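Local structure of putative methyl-accepting chemotaxis signal transduction protein (Campylobacter jejuni, 6W3V) at residues A[74-79]-A[159-164]; A[88-93]-A[106-111]; A[126-131]-A[140-145]. The protein probably serves as a chemoreceptor that detects small molecules through a PDC (Cache) sensor domain, which here holds phenylalanine, and passes the signal to the chemotaxis machinery. All coordinates share one frame; numbering follows the deposited sequence.

Interaction 1. Residues A[74-79]-A[159-164]. With PHE (phenylalanine), chain C; SO4 (sulfate ion), chain D.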
loop_
_atom_site.group_PDB
_atom_site.type_symbol
_atom_site.label_atom_id
_atom_site.label_comp_id
_atom_site.label_asym_id
_atom_site.label_seq_id
_atom_site.Cartn_x
_atom_site.Cartn_y
_atom_site.Cartn_z
ATOM N N HIS A 74 2.224 11.989 -14.416
ATOM C CA HIS A 74 3.647 12.256 -14.613
ATOM C C HIS A 74 4.244 12.718 -13.289
ATOM O O HIS A 74 5.397 12.405 -12.953
ATOM C CB HIS A 74 3.855 13.304 -15.674
ATOM C CG HIS A 74 3.574 12.815 -17.054
ATOM N ND1 HIS A 74 3.340 13.676 -18.092
ATOM C CD2 HIS A 74 3.604 11.571 -17.583
ATOM C CE1 HIS A 74 3.258 12.984 -19.211
ATOM N NE2 HIS A 74 3.375 11.696 -18.932
ATOM N N SER A 75 3.547 13.574 -12.560
ATOM C CA SER A 75 4.111 14.254 -11.382
ATOM C C SER A 75 4.605 13.228 -10.355
ATOM O O SER A 75 5.609 13.494 -9.692
ATOM C CB SER A 75 3.092 15.183 -10.785
ATOM O OG SER A 75 2.096 14.501 -10.121
ATOM N N ILE A 76 3.926 12.095 -10.233
ATOM C CA ILE A 76 4.239 11.046 -9.226
ATOM C C ILE A 76 4.768 9.774 -9.864
ATOM O O ILE A 76 5.100 8.824 -9.159
ATOM C CB ILE A 76 3.078 10.767 -8.287
ATOM C CG1 ILE A 76 3.508 10.237 -6.940
ATOM C CG2 ILE A 76 2.013 9.909 -8.945
ATOM C CD1 ILE A 76 2.387 10.291 -5.904
ATOM N N ASN A 77 4.846 9.754 -11.197
ATOM C CA ASN A 77 5.203 8.533 -11.932
ATOM C C ASN A 77 4.264 7.382 -11.550
ATOM O O ASN A 77 4.685 6.260 -11.332
ATOM C CB ASN A 77 6.665 8.130 -11.674
ATOM C CG ASN A 77 7.150 7.053 -12.642
ATOM O OD1 ASN A 77 6.696 6.985 -13.788
ATOM N ND2 ASN A 77 8.064 6.203 -12.183
ATOM N N ALA A 78 2.959 7.650 -11.567
ATOM C CA ALA A 78 1.969 6.595 -11.396
ATOM C C ALA A 78 1.916 5.733 -12.661
ATOM O O ALA A 78 2.337 6.158 -13.746
ATOM C CB ALA A 78 0.602 7.153 -11.090
ATOM N N LEU A 79 1.399 4.510 -12.546
ATOM C CA LEU A 79 1.291 3.611 -13.679
ATOM C C LEU A 79 0.098 3.993 -14.530
ATOM O O LEU A 79 0.203 4.010 -15.737
ATOM C CB LEU A 79 1.175 2.164 -13.190
ATOM C CG LEU A 79 1.399 1.139 -14.287
ATOM C CD1 LEU A 79 2.868 1.198 -14.747
ATOM C CD2 LEU A 79 1.011 -0.268 -13.849
ATOM N N VAL A 159 -6.083 5.702 -9.151
ATOM C CA VAL A 159 -4.664 5.977 -9.251
ATOM C C VAL A 159 -3.915 4.672 -8.926
ATOM O O VAL A 159 -4.139 4.087 -7.849
ATOM C CB VAL A 159 -4.226 7.068 -8.268
ATOM C CG1 VAL A 159 -2.699 7.186 -8.274
ATOM C CG2 VAL A 159 -4.885 8.385 -8.568
ATOM N N ASP A 160 -3.141 4.164 -9.879
ATOM C CA ASP A 160 -2.389 2.899 -9.711
ATOM C C ASP A 160 -0.928 3.216 -9.460
ATOM O O ASP A 160 -0.259 3.807 -10.322
ATOM C CB ASP A 160 -2.460 2.038 -10.970
ATOM C CG ASP A 160 -3.864 1.515 -11.292
ATOM O OD1 ASP A 160 -4.771 1.600 -10.429
ATOM O OD2 ASP A 160 -3.985 0.977 -12.414
ATOM N N ILE A 161 -0.444 2.764 -8.312
ATOM C CA ILE A 161 0.953 2.897 -7.959
ATOM C C ILE A 161 1.563 1.499 -7.907
ATOM O O ILE A 161 0.963 0.607 -7.316
ATOM C CB ILE A 161 1.105 3.562 -6.590
ATOM C CG1 ILE A 161 0.384 4.920 -6.513
ATOM C CG2 ILE A 161 2.581 3.719 -6.226
ATOM C CD1 ILE A 161 0.886 5.965 -7.466
ATOM N N PRO A 162 2.700 1.265 -8.582
ATOM C CA PRO A 162 3.282 -0.079 -8.520
ATOM C C PRO A 162 3.562 -0.505 -7.089
ATOM O O PRO A 162 4.100 0.264 -6.294
ATOM C CB PRO A 162 4.572 0.077 -9.305
ATOM C CG PRO A 162 4.292 1.208 -10.258
ATOM C CD PRO A 162 3.436 2.149 -9.493
ATOM N N SER A 163 3.135 -1.710 -6.729
ATOM C CA SER A 163 3.391 -2.226 -5.399
ATOM C C SER A 163 4.884 -2.375 -5.167
ATOM O O SER A 163 5.341 -2.249 -4.008
ATOM C CB SER A 163 2.640 -3.536 -5.133
ATOM O OG SER A 163 2.917 -4.451 -6.155
ATOM N N GLU A 164 5.658 -2.558 -6.234
ATOM C CA GLU A 164 7.133 -2.601 -6.120
ATOM C C GLU A 164 7.648 -1.333 -5.442
ATOM O O GLU A 164 8.681 -1.375 -4.768
ATOM C CB GLU A 164 7.810 -2.752 -7.501
ATOM C CG GLU A 164 9.317 -2.960 -7.449
ATOM C CD GLU A 164 9.906 -3.349 -8.789
ATOM O OE1 GLU A 164 9.142 -3.394 -9.766
ATOM O OE2 GLU A 164 11.126 -3.649 -8.868
HETATM N N PHE C . -5.542 -1.223 -12.512
HETATM C CA PHE C . -6.903 -1.063 -13.075
HETATM C C PHE C . -7.567 -2.432 -13.116
HETATM O O PHE C . -6.874 -3.410 -13.447
HETATM C CB PHE C . -6.787 -0.516 -14.505
HETATM C CG PHE C . -8.082 -0.266 -15.170
HETATM C CD1 PHE C . -8.725 -1.297 -15.785
HETATM C CD2 PHE C . -8.612 0.989 -15.217
HETATM C CE1 PHE C . -9.897 -1.081 -16.471
HETATM C CE2 PHE C . -9.801 1.188 -15.848
HETATM C CZ PHE C . -10.492 0.130 -16.382
HETATM O OXT PHE C . -8.780 -2.530 -12.844
HETATM S S SO4 D . 4.025 8.954 -21.127
HETATM O O1 SO4 D . 4.266 8.055 -19.988
HETATM O O2 SO4 D . 3.568 8.081 -22.233
HETATM O O3 SO4 D . 2.953 9.945 -20.833
HETATM O O4 SO4 D . 5.292 9.618 -21.437
#
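Ile76, Ala78 and Leu79 pack the end of helix 58-76 and the turn after it against the last residues of strand 152-162, a helix-to-sheet junction within the PDC (Cache) sensor domain. His74, still in the helix, makes no contact with the strand; its NE2 donates a nearly straight bond, in the plane of the ring, to O3 of a sulfate (2.6 Å), an ion probably from the crystallisation liquor that Arg73 also holds. Ile76 makes the first apolar touch, its CG2 lying 4.4 Å from CD1 of Ile161. The CB of Ile161 leaves its backbone on the far side, yet chi1 of -55° and chi2 of -62° fold the longer branch back, bringing CD1 toward the incoming chain. Asn77, with positive phi, is the C-prime residue of a Schellman motif: Ala78 N returns to Arg73 O, and Asn77 N makes a weak bond to His74 O. This turn ends the helix and sends the backbone across the strand. Ala78 lies against the strand, its CB 3.5 Å from Asp160 O and 3.8 Å from Ile161 CD1, with Val159 CG1 as a further apolar neighbour. Leu79 supplies the backbone tie between the segments, its N donating to Asp160 O at 2.9 Å, with an angle of 155° at the hydrogen. Beside this bond, Leu79 CB rests 4.3 Å from CD of the Pro162 ring. The carbonyl of Asp160 thus serves the junction while its buried carboxylate faces the ligand pocket, OD1 bonded to Tyr82 OH and Thr142 OG1, OD2 to Asn80 ND2. With both oxygens so held, OD2 also receives the amino group of the bound phenylalanine, N to OD2 2.7 Å.

Interaction 2. Residues A[88-93]-A[106-111]. With PHE (phenylalanine), chain C.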
loop_
_atom_site.group_PDB
_atom_site.type_symbol
_atom_site.label_atom_id
_atom_site.label_comp_id
_atom_site.label_asym_id
_atom_site.label_seq_id
_atom_site.Cartn_x
_atom_site.Cartn_y
_atom_site.Cartn_z
ATOM N N GLY A 88 -20.102 3.330 -17.983
ATOM C CA GLY A 88 -19.136 2.270 -18.194
ATOM C C GLY A 88 -17.869 2.623 -18.914
ATOM O O GLY A 88 -16.997 1.779 -19.077
ATOM N N LYS A 89 -17.789 3.842 -19.394
ATOM C CA LYS A 89 -16.595 4.297 -20.099
ATOM C C LYS A 89 -15.607 4.808 -19.053
ATOM O O LYS A 89 -16.003 5.297 -18.007
ATOM C CB LYS A 89 -16.929 5.364 -21.111
ATOM C CG LYS A 89 -17.873 4.860 -22.195
ATOM C CD LYS A 89 -17.932 5.812 -23.353
ATOM C CE LYS A 89 -19.134 5.459 -24.250
ATOM N NZ LYS A 89 -19.049 6.229 -25.480
ATOM N N VAL A 90 -14.331 4.786 -19.415
ATOM C CA VAL A 90 -13.277 5.242 -18.523
ATOM C C VAL A 90 -12.273 6.048 -19.312
ATOM O O VAL A 90 -11.795 5.624 -20.390
ATOM C CB VAL A 90 -12.606 4.095 -17.753
ATOM C CG1 VAL A 90 -12.047 3.067 -18.696
ATOM C CG2 VAL A 90 -11.523 4.588 -16.818
ATOM N N LEU A 91 -11.925 7.201 -18.754
ATOM C CA LEU A 91 -10.853 8.040 -19.301
ATOM C C LEU A 91 -9.557 7.586 -18.690
ATOM O O LEU A 91 -9.397 7.646 -17.456
ATOM C CB LEU A 91 -11.085 9.495 -19.019
ATOM C CG LEU A 91 -10.073 10.436 -19.630
ATOM C CD1 LEU A 91 -10.143 10.425 -21.152
ATOM C CD2 LEU A 91 -10.270 11.820 -19.090
ATOM N N LEU A 92 -8.684 7.053 -19.542
ATOM C CA LEU A 92 -7.489 6.342 -19.037
ATOM C C LEU A 92 -6.227 7.029 -19.486
ATOM O O LEU A 92 -5.962 7.133 -20.671
ATOM C CB LEU A 92 -7.517 4.893 -19.550
ATOM C CG LEU A 92 -6.327 4.008 -19.278
ATOM C CD1 LEU A 92 -6.045 3.865 -17.784
ATOM C CD2 LEU A 92 -6.554 2.668 -19.970
ATOM N N SER A 93 -5.410 7.417 -18.500
ATOM C CA SER A 93 -4.069 7.939 -18.741
ATOM C C SER A 93 -3.072 6.878 -18.272
ATOM O O SER A 93 -3.036 6.543 -17.069
ATOM C CB SER A 93 -3.820 9.229 -17.973
ATOM O OG SER A 93 -2.543 9.756 -18.228
ATOM N N ASP A 106 -14.306 2.186 -23.906
ATOM C CA ASP A 106 -15.637 1.610 -23.628
ATOM C C ASP A 106 -15.603 0.102 -23.411
ATOM O O ASP A 106 -16.639 -0.526 -23.177
ATOM C CB ASP A 106 -16.687 2.026 -24.694
ATOM C CG ASP A 106 -16.378 1.484 -26.090
ATOM O OD1 ASP A 106 -15.521 0.590 -26.215
ATOM O OD2 ASP A 106 -16.984 1.996 -27.066
ATOM N N ASP A 107 -14.402 -0.479 -23.425
ATOM C CA ASP A 107 -14.274 -1.912 -23.499
ATOM C C ASP A 107 -13.651 -2.532 -22.268
ATOM O O ASP A 107 -13.151 -3.646 -22.371
ATOM C CB ASP A 107 -13.423 -2.284 -24.716
ATOM C CG ASP A 107 -12.015 -1.712 -24.634
ATOM O OD1 ASP A 107 -11.876 -0.508 -24.371
ATOM O OD2 ASP A 107 -11.041 -2.475 -24.712
ATOM N N LEU A 108 -13.680 -1.842 -21.122
ATOM C CA LEU A 108 -12.896 -2.228 -19.933
ATOM C C LEU A 108 -13.668 -2.702 -18.668
ATOM O O LEU A 108 -13.067 -3.051 -17.666
ATOM C CB LEU A 108 -11.911 -1.097 -19.590
ATOM C CG LEU A 108 -10.730 -0.947 -20.554
ATOM C CD1 LEU A 108 -9.833 0.201 -20.124
ATOM C CD2 LEU A 108 -9.914 -2.236 -20.642
ATOM N N ASP A 109 -14.987 -2.820 -18.732
ATOM C CA ASP A 109 -15.778 -3.554 -17.709
ATOM C C ASP A 109 -15.657 -3.001 -16.279
ATOM O O ASP A 109 -15.495 -3.765 -15.307
ATOM C CB ASP A 109 -15.425 -5.053 -17.713
ATOM C CG ASP A 109 -15.679 -5.711 -19.055
ATOM O OD1 ASP A 109 -16.801 -5.545 -19.597
ATOM O OD2 ASP A 109 -14.792 -6.468 -19.520
ATOM N N ILE A 110 -15.745 -1.682 -16.133
ATOM C CA ILE A 110 -15.291 -1.018 -14.919
ATOM C C ILE A 110 -16.173 -1.297 -13.740
ATOM O O ILE A 110 -15.741 -1.270 -12.605
ATOM C CB ILE A 110 -15.085 0.495 -15.091
ATOM C CG1 ILE A 110 -16.402 1.223 -15.336
ATOM C CG2 ILE A 110 -14.082 0.747 -16.200
ATOM C CD1 ILE A 110 -16.261 2.718 -15.438
ATOM N N LYS A 111 -17.430 -1.627 -13.988
ATOM C CA LYS A 111 -18.356 -1.828 -12.880
ATOM C C LYS A 111 -18.176 -3.181 -12.191
ATOM O O LYS A 111 -18.741 -3.424 -11.117
ATOM C CB LYS A 111 -19.803 -1.641 -13.327
ATOM C CG LYS A 111 -20.146 -0.180 -13.617
ATOM C CD LYS A 111 -21.596 0.036 -13.979
ATOM C CE LYS A 111 -21.942 1.502 -14.012
ATOM N NZ LYS A 111 -23.380 1.736 -14.360
HETATM N N PHE C . -5.542 -1.223 -12.512
HETATM C CA PHE C . -6.903 -1.063 -13.075
HETATM C C PHE C . -7.567 -2.432 -13.116
HETATM O O PHE C . -6.874 -3.410 -13.447
HETATM C CB PHE C . -6.787 -0.516 -14.505
HETATM C CG PHE C . -8.082 -0.266 -15.170
HETATM C CD1 PHE C . -8.725 -1.297 -15.785
HETATM C CD2 PHE C . -8.612 0.989 -15.217
HETATM C CE1 PHE C . -9.897 -1.081 -16.471
HETATM C CE2 PHE C . -9.801 1.188 -15.848
HETATM C CZ PHE C . -10.492 0.130 -16.382
HETATM O OXT PHE C . -8.780 -2.530 -12.844
HETATM O O HOH W 1 -14.680 0.859 -20.387
HETATM O O HOH W 2 -17.219 -0.725 -18.543
#
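Val90, Leu92, Leu108 and Ile110 form the apolar part of this contact. Val90 holds CG1 between its backbone N and carbonyl carbon (chi1 57°), which aims this methyl at the loop: it sits 3.9 Å from CD1 of Leu108 and also meets CG2 of Ile110. The side chains of Val90 and Leu108 meet at about a right angle, as do those of Leu92 and Leu108, where Leu92 CD2 reaches the same Leu108 CD1 at 4.1 Å. Leu108 therefore spans two residues that project from one side of strand 90-94. Ile110 sends its longer branch the other way, along the backbone of 88-89, with CD1 3.6 Å from Lys89 O.

Val90, Leu108 and Ile110 also line the apolar end of the ligand pocket in the PDC (Cache) sensor domain, where the loop leading to helix 114-119 closes over the sheet. The aromatic end of the bound phenylalanine is received there: its CZ lies 3.6 Å from Ile110 CG2, its CE1 3.7 Å from Leu108 CB, and Val90 CG2 approaches CE2.

The polar link is made through water. Gly88 O accepts from two molecules, water 1 at 2.8 Å and water 2 at 2.6 Å; the first in turn accepts from Leu108 N and the second from Ile110 N. One carbonyl thereby reaches two loop amides, each through its own water.

Lys89 and Asp106 touch through their carbon stems, side by side and in the same direction, CG against CB, with Lys89 NZ still 5.0 Å from Asp106 OD2. The extended lysine takes its ammonium to a salt bridge with Glu58.

Interaction 3. Residues A[126-131]-A[140-145]. With PHE (phenylalanine), chain C.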
loop_
_atom_site.group_PDB
_atom_site.type_symbol
_atom_site.label_atom_id
_atom_site.label_comp_id
_atom_site.label_asym_id
_atom_site.label_seq_id
_atom_site.Cartn_x
_atom_site.Cartn_y
_atom_site.Cartn_z
ATOM N N PHE A 126 -10.559 4.746 -1.179
ATOM C CA PHE A 126 -10.492 3.303 -1.018
ATOM C C PHE A 126 -9.131 2.840 -1.498
ATOM O O PHE A 126 -8.642 3.290 -2.551
ATOM C CB PHE A 126 -11.562 2.595 -1.853
ATOM C CG PHE A 126 -11.577 1.110 -1.640
ATOM C CD1 PHE A 126 -12.034 0.585 -0.451
ATOM C CD2 PHE A 126 -11.030 0.243 -2.589
ATOM C CE1 PHE A 126 -11.950 -0.761 -0.196
ATOM C CE2 PHE A 126 -10.989 -1.102 -2.350
ATOM C CZ PHE A 126 -11.432 -1.607 -1.155
ATOM N N VAL A 127 -8.480 2.003 -0.709
ATOM C CA VAL A 127 -7.156 1.467 -1.047
ATOM C C VAL A 127 -7.302 -0.046 -1.245
ATOM O O VAL A 127 -7.673 -0.779 -0.309
ATOM C CB VAL A 127 -6.090 1.779 0.027
ATOM C CG1 VAL A 127 -4.693 1.358 -0.440
ATOM C CG2 VAL A 127 -6.142 3.256 0.400
ATOM N N THR A 128 -6.927 -0.526 -2.419
ATOM C CA THR A 128 -7.037 -1.952 -2.714
ATOM C C THR A 128 -5.845 -2.697 -2.178
ATOM O O THR A 128 -4.784 -2.133 -2.032
ATOM C CB THR A 128 -7.081 -2.233 -4.219
ATOM O OG1 THR A 128 -5.815 -1.955 -4.848
ATOM C CG2 THR A 128 -8.194 -1.451 -4.900
ATOM N N PRO A 129 -6.034 -3.976 -1.872
ATOM C CA PRO A 129 -4.871 -4.852 -1.833
ATOM C C PRO A 129 -4.089 -4.779 -3.135
ATOM O O PRO A 129 -4.622 -4.395 -4.186
ATOM C CB PRO A 129 -5.464 -6.236 -1.558
ATOM C CG PRO A 129 -6.888 -6.015 -1.174
ATOM C CD PRO A 129 -7.294 -4.723 -1.834
ATOM N N ALA A 130 -2.845 -5.229 -3.123
ATOM C CA ALA A 130 -2.112 -5.320 -4.340
ATOM C C ALA A 130 -2.749 -6.363 -5.281
ATOM O O ALA A 130 -3.205 -7.438 -4.843
ATOM C CB ALA A 130 -0.662 -5.683 -4.037
ATOM N N TYR A 131 -2.716 -6.087 -6.566
ATOM C CA TYR A 131 -3.300 -6.996 -7.561
ATOM C C TYR A 131 -2.673 -6.688 -8.923
ATOM O O TYR A 131 -2.061 -5.625 -9.107
ATOM C CB TYR A 131 -4.832 -6.845 -7.628
ATOM C CG TYR A 131 -5.223 -5.525 -8.205
ATOM C CD1 TYR A 131 -5.327 -4.383 -7.414
ATOM C CD2 TYR A 131 -5.642 -5.451 -9.527
ATOM C CE1 TYR A 131 -5.683 -3.159 -7.980
ATOM C CE2 TYR A 131 -5.961 -4.252 -10.098
ATOM C CZ TYR A 131 -5.997 -3.110 -9.327
ATOM O OH TYR A 131 -6.326 -1.930 -9.918
ATOM N N VAL A 140 -0.127 -3.625 -8.687
ATOM C CA VAL A 140 -0.397 -2.263 -8.286
ATOM C C VAL A 140 -1.213 -2.238 -7.020
ATOM O O VAL A 140 -1.876 -3.210 -6.682
ATOM C CB VAL A 140 -1.118 -1.431 -9.356
ATOM C CG1 VAL A 140 -0.321 -1.329 -10.636
ATOM C CG2 VAL A 140 -2.518 -1.952 -9.606
ATOM N N ILE A 141 -1.119 -1.106 -6.320
ATOM C CA ILE A 141 -2.031 -0.697 -5.275
ATOM C C ILE A 141 -2.840 0.424 -5.903
ATOM O O ILE A 141 -2.271 1.372 -6.448
ATOM C CB ILE A 141 -1.329 -0.247 -4.005
ATOM C CG1 ILE A 141 -0.595 -1.435 -3.406
ATOM C CG2 ILE A 141 -2.280 0.372 -3.012
ATOM C CD1 ILE A 141 0.513 -1.012 -2.460
ATOM N N THR A 142 -4.166 0.331 -5.817
ATOM C CA THR A 142 -5.045 1.360 -6.400
ATOM C C THR A 142 -5.685 2.167 -5.301
ATOM O O THR A 142 -6.170 1.626 -4.309
ATOM C CB THR A 142 -6.117 0.718 -7.288
ATOM O OG1 THR A 142 -5.484 0.056 -8.390
ATOM C CG2 THR A 142 -7.113 1.741 -7.823
ATOM N N TYR A 143 -5.665 3.493 -5.492
ATOM C CA TYR A 143 -6.344 4.455 -4.653
ATOM C C TYR A 143 -7.524 4.943 -5.496
ATOM O O TYR A 143 -7.303 5.514 -6.565
ATOM C CB TYR A 143 -5.398 5.589 -4.296
ATOM C CG TYR A 143 -4.147 5.109 -3.594
ATOM C CD1 TYR A 143 -3.092 4.610 -4.316
ATOM C CD2 TYR A 143 -4.086 5.052 -2.224
ATOM C CE1 TYR A 143 -1.973 4.082 -3.668
ATOM C CE2 TYR A 143 -2.970 4.544 -1.559
ATOM C CZ TYR A 143 -1.947 4.024 -2.306
ATOM O OH TYR A 143 -0.817 3.539 -1.657
ATOM N N SER A 144 -8.731 4.758 -4.999
ATOM C CA SER A 144 -9.910 5.190 -5.754
ATOM C C SER A 144 -10.761 6.130 -4.915
ATOM O O SER A 144 -10.787 6.040 -3.697
ATOM C CB SER A 144 -10.692 4.032 -6.326
ATOM O OG SER A 144 -11.217 3.208 -5.348
ATOM N N LYS A 145 -11.537 6.982 -5.597
ATOM C CA LYS A 145 -12.327 7.983 -4.904
ATOM C C LYS A 145 -13.464 8.396 -5.824
ATOM O O LYS A 145 -13.238 8.804 -6.977
ATOM C CB LYS A 145 -11.463 9.230 -4.622
ATOM C CG LYS A 145 -12.060 10.295 -3.746
ATOM C CD LYS A 145 -12.483 9.814 -2.390
ATOM C CE LYS A 145 -12.579 10.929 -1.363
ATOM N NZ LYS A 145 -13.828 11.713 -1.569
HETATM N N PHE C . -5.542 -1.223 -12.512
HETATM C CA PHE C . -6.903 -1.063 -13.075
HETATM C C PHE C . -7.567 -2.432 -13.116
HETATM O O PHE C . -6.874 -3.410 -13.447
HETATM C CB PHE C . -6.787 -0.516 -14.505
HETATM C CG PHE C . -8.082 -0.266 -15.170
HETATM C CD1 PHE C . -8.725 -1.297 -15.785
HETATM C CD2 PHE C . -8.612 0.989 -15.217
HETATM C CE1 PHE C . -9.897 -1.081 -16.471
HETATM C CE2 PHE C . -9.801 1.188 -15.848
HETATM C CZ PHE C . -10.492 0.130 -16.382
HETATM O OXT PHE C . -8.780 -2.530 -12.844
HETATM O O HOH W 3 -9.239 1.608 -4.943
#
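Phe126 to Tyr131 runs antiparallel to Val140 to Ser144, Phe126 and Ser144 forming a hydrogen-bonded pair (Phe126 N to Ser144 O 2.8 Å), Val127 and Tyr143 a non-hydrogen-bonded one, and Tyr131 with Val140 a second hydrogen-bonded pair after a register shift of one residue. Thr128 bridges the shift. Its N donates to Thr142 O, but its hydroxyl stands in for a carbonyl: with chi1 at 69°, OG1 accepts from Thr142 N at 3.0 Å and donates to Pro129 O from above that carbonyl's plane.

On one face, Val127 straddles two neighbours, CG1 meeting Ile141 CG2 at 3.7 Å and CG2 lying beside Tyr143 CD2. The phenol oxygen of Tyr143 goes on to Asn36 of helix 4-48.

The two strands make a beta hairpin at the margin of the six-stranded antiparallel sheet, and its other face helps form the amino-acid pocket of the PDC (Cache) domain. Here the Tyr131 ring receives Val140 CG2 over one face, a CH-pi contact with the methyl 4.0 Å from the ring centroid. Its hydroxyl donates to Thr142 OG1 at 2.6 Å and accepts from N of the bound phenylalanine at 2.8 Å, two bonds that fix the end of the ring. Thr142 OG1 also bonds Asp160 OD1, so this second-shell threonine ties together two groups that both bind the ligand's amino group. Farther along, Ser144 OG bonds Trp115 O and, like Phe126 O, accepts from water 3, at 2.6 Å for the serine oxygen.

In the fold
From the N terminus, the chain leaves helix 58-76 at 74-79, and interaction 1 closes a long loop when it returns 80 residues later at 159-164. Interactions 2 and 3 fall within that loop in series: 88-93 meets 106-111 before helix 114-119; then segment 126-131 pairs with 140-145 as a hairpin. None cross. All reach the same six-stranded sheet. Interactions 1 and 3 touch, since strands 139-149 and 152-162 are neighbours, and Leu79 CD2 packs on Val140 CG1. Interaction 2 touches neither, its centre about 19 Å from that of interaction 1 although their nearest atoms are about 4 Å apart. All three meet at the phenylalanine, interactions 1 and 3 at its amino group, interaction 2 at its ring.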